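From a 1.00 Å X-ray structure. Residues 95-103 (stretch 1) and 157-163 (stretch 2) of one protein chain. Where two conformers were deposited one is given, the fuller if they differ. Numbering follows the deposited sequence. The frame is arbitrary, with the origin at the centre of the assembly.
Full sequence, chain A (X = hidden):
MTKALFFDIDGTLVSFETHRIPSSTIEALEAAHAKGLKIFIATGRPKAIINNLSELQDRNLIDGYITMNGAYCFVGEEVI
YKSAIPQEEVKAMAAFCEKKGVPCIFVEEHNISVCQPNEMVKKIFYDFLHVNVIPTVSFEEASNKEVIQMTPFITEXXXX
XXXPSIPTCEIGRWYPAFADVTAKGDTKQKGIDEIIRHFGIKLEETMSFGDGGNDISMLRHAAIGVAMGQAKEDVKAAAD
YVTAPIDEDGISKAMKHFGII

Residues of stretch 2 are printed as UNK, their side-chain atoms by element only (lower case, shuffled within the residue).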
# COMPACT_ATOMS: atom_id res chain seq x y z
N ALA A 95 20.44 9.07 8.19
CA ALA A 95 21.33 10.21 8.31
C ALA A 95 20.69 11.42 7.64
O ALA A 95 20.79 12.54 8.16
CB ALA A 95 22.69 9.89 7.70
N PHE A 96 20.11 11.27 6.47
CA PHE A 96 19.51 12.35 5.71
C PHE A 96 18.38 12.97 6.51
O PHE A 96 18.30 14.15 6.68
CB PHE A 96 19.00 11.85 4.36
CG PHE A 96 18.28 12.90 3.54
CD1 PHE A 96 19.05 13.79 2.79
CD2 PHE A 96 16.91 13.03 3.53
CE1 PHE A 96 18.42 14.78 2.03
CE2 PHE A 96 16.30 14.01 2.77
CZ PHE A 96 17.07 14.88 2.03
N CYS A 97 17.49 12.09 6.99
CA CYS A 97 16.33 12.61 7.75
C CYS A 97 16.74 13.31 9.03
O CYS A 97 16.19 14.37 9.39
CB CYS A 97 15.30 11.54 8.07
SG CYS A 97 14.48 10.89 6.57
N GLU A 98 17.72 12.74 9.74
CA GLU A 98 18.17 13.39 10.97
C GLU A 98 18.79 14.75 10.67
O GLU A 98 18.51 15.74 11.38
CB GLU A 98 19.18 12.47 11.69
CG GLU A 98 19.60 13.02 13.04
CD GLU A 98 20.39 12.15 13.96
OE1 GLU A 98 20.89 11.04 13.70
OE2 GLU A 98 20.51 12.68 15.12
N LYS A 99 19.62 14.83 9.65
CA LYS A 99 20.25 16.10 9.26
C LYS A 99 19.24 17.15 8.84
O LYS A 99 19.34 18.36 9.14
CB LYS A 99 21.24 15.81 8.13
CG LYS A 99 21.89 17.03 7.46
CD LYS A 99 22.74 16.71 6.20
CE LYS A 99 21.82 16.41 5.00
NZ LYS A 99 22.24 15.24 4.17
N LYS A 100 18.18 16.70 8.13
CA LYS A 100 17.18 17.66 7.56
C LYS A 100 16.10 18.03 8.55
O LYS A 100 15.29 18.92 8.24
CB LYS A 100 16.48 17.07 6.34
CG LYS A 100 17.20 16.90 4.98
CD LYS A 100 17.46 18.18 4.25
CE LYS A 100 18.31 18.06 2.99
NZ LYS A 100 18.24 19.41 2.30
N GLY A 101 16.10 17.31 9.69
CA GLY A 101 15.08 17.51 10.68
C GLY A 101 13.70 17.05 10.31
O GLY A 101 12.74 17.76 10.66
N VAL A 102 13.61 15.91 9.60
CA VAL A 102 12.29 15.34 9.33
C VAL A 102 12.20 13.96 9.90
O VAL A 102 13.18 13.23 10.09
CB VAL A 102 11.99 15.36 7.84
CG1 VAL A 102 12.09 16.77 7.26
CG2 VAL A 102 12.95 14.50 7.07
N PRO A 103 10.96 13.54 10.21
CA PRO A 103 10.78 12.23 10.82
C PRO A 103 10.83 11.11 9.77
O PRO A 103 10.66 11.31 8.56
CB PRO A 103 9.36 12.28 11.39
CG PRO A 103 8.73 13.51 10.86
CD PRO A 103 9.77 14.35 10.21
N UNK A 157 11.10 17.45 -3.57
CA UNK A 157 12.43 18.08 -3.69
C UNK A 157 13.42 17.33 -2.80
O UNK A 157 14.53 17.01 -3.20
c UNK A 157 13.07 21.82 -2.92
c UNK A 157 13.52 20.39 -3.07
o UNK A 157 13.34 22.68 -3.75
c UNK A 157 12.30 19.56 -3.32
o UNK A 157 12.37 22.10 -1.90
N UNK A 158 13.05 17.04 -1.55
CA UNK A 158 13.99 16.30 -0.68
C UNK A 158 14.22 14.90 -1.14
O UNK A 158 15.31 14.38 -1.02
c UNK A 158 13.45 16.33 0.75
c UNK A 158 12.71 17.87 2.65
o UNK A 158 13.06 18.82 3.43
c UNK A 158 13.54 17.71 1.38
o UNK A 158 11.71 17.12 2.86
N UNK A 159 13.20 14.26 -1.68
CA UNK A 159 13.36 12.94 -2.29
C UNK A 159 14.46 13.01 -3.34
O UNK A 159 15.29 12.15 -3.33
o UNK A 159 9.64 11.34 -3.75
c UNK A 159 10.69 10.89 -4.28
c UNK A 159 12.03 12.46 -2.85
c UNK A 159 12.06 11.22 -3.71
o UNK A 159 10.61 10.15 -5.30
N UNK A 160 14.45 14.02 -4.25
CA UNK A 160 15.50 14.07 -5.27
C UNK A 160 16.87 14.32 -4.65
O UNK A 160 17.88 13.83 -5.15
c UNK A 160 13.85 14.83 -7.13
c UNK A 160 15.16 15.08 -6.38
c UNK A 160 12.67 13.10 -8.67
c UNK A 160 13.73 13.42 -7.67
n UNK A 160 12.76 11.77 -9.33
N UNK A 161 16.93 15.02 -3.52
CA UNK A 161 18.18 15.25 -2.85
C UNK A 161 18.77 13.96 -2.24
O UNK A 161 20.01 13.75 -2.29
c UNK A 161 19.20 17.92 -0.19
c UNK A 161 18.02 16.33 -1.75
c UNK A 161 19.36 16.93 -1.33
o UNK A 161 18.03 18.38 -0.00
o UNK A 161 20.26 18.16 0.46
N UNK A 162 17.94 13.12 -1.65
CA UNK A 162 18.44 11.89 -1.02
C UNK A 162 18.52 10.73 -1.99
O UNK A 162 19.18 9.75 -1.66
c UNK A 162 18.23 10.44 1.05
c UNK A 162 16.24 10.91 -0.28
c UNK A 162 17.56 11.50 0.17
N UNK A 163 17.89 10.84 -3.13
CA UNK A 163 17.89 9.71 -4.07
C UNK A 163 19.26 9.12 -4.38
O UNK A 163 19.41 7.90 -4.46
c UNK A 163 17.20 10.17 -5.35
c UNK A 163 16.47 7.94 -6.10
c UNK A 163 17.06 9.25 -6.54
c UNK A 163 16.14 9.82 -7.63

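Position 157 carries five side-chain atoms, three carbons in a row with two oxygens on the third, and they are out of reach of stretch 1. An unbranched chain of this length ending in a carboxylate is a glutamate, E157. It takes no part in the contact, although its backbone oxygen accepts a helical hydrogen bond from the amide at position 161.

Position 158 has the same composition, three carbons and a terminal pair of oxygens. Its CA-to-CB bond points sideways, yet the chain lies against stretch 1: its CB is 4.1 Å from F96 CZ, and its backbone O is 3.6 Å from the same CZ. One of its carboxylate oxygens also comes near CG1 of V102. The residue is E158. V102, which follows the helix of stretch 1, brings CG1 to 4.4 Å from E158 OE1. That oxygen is hydrogen-bonded just outside the two stretches, so its proximity to a valine methyl does not leave it without a partner.

Position 159 again shows three carbons with two oxygens on the last. Here the CA-to-CB bond points away from stretch 1, and the side chain touches none of it. The residue is E159; its OE1 is hydrogen-bonded elsewhere in the structure.

At position 160 four carbons run in a row and end in a nitrogen, and the whole chain is out of reach of stretch 1. The terminal nitrogen is the signature of lysine, K160.

Position 161 returns to three carbons and two oxygens, but now the CA-to-CB bond points toward stretch 1. One oxygen lies 2.5 Å from NZ of K100, and the carbon bearing it is 3.9 Å from CE1 of F96, near the plane of the ring at its edge. This is E161. Its chi1 and chi2 are both t, giving an extended chain, and the short distance from K100 NZ to E161 OE1 marks a hydrogen bond within a salt bridge.

Position 162 has three carbons only, one carrying the other two, and the branching carbon lies over one face of the F96 ring. This beta-branched group is valine, V162, with chi1 in the p well. Its CG2 is 3.5 Å from F96 CG, and its CB lies 3.5 Å from the centroid of the F96 ring, only 4° off the normal, a CH-pi contact.

Position 163 holds four carbons, forked at the second, and they are out of reach of stretch 1. The fork is that of leucine, L163.

The contact is built around F96, whose t rotamer carries its ring to the other helix. V162 covers one face, E161 borders the edge, and E158 approaches obliquely. The two helices run at 130° to one another, with F96 nearest V162 and K100 nearest E158 by CA position. One turn after F96, K100 also points toward stretch 2, and its long chain reaches E161. A buried apolar contact is thus joined to a charged pair in a more exposed setting. Beyond K100 the helix ends in a Schellman motif at G101, with positive phi, and V102 then adds its small contact with E158.

Stretch 2 157-163: EEEKEVL
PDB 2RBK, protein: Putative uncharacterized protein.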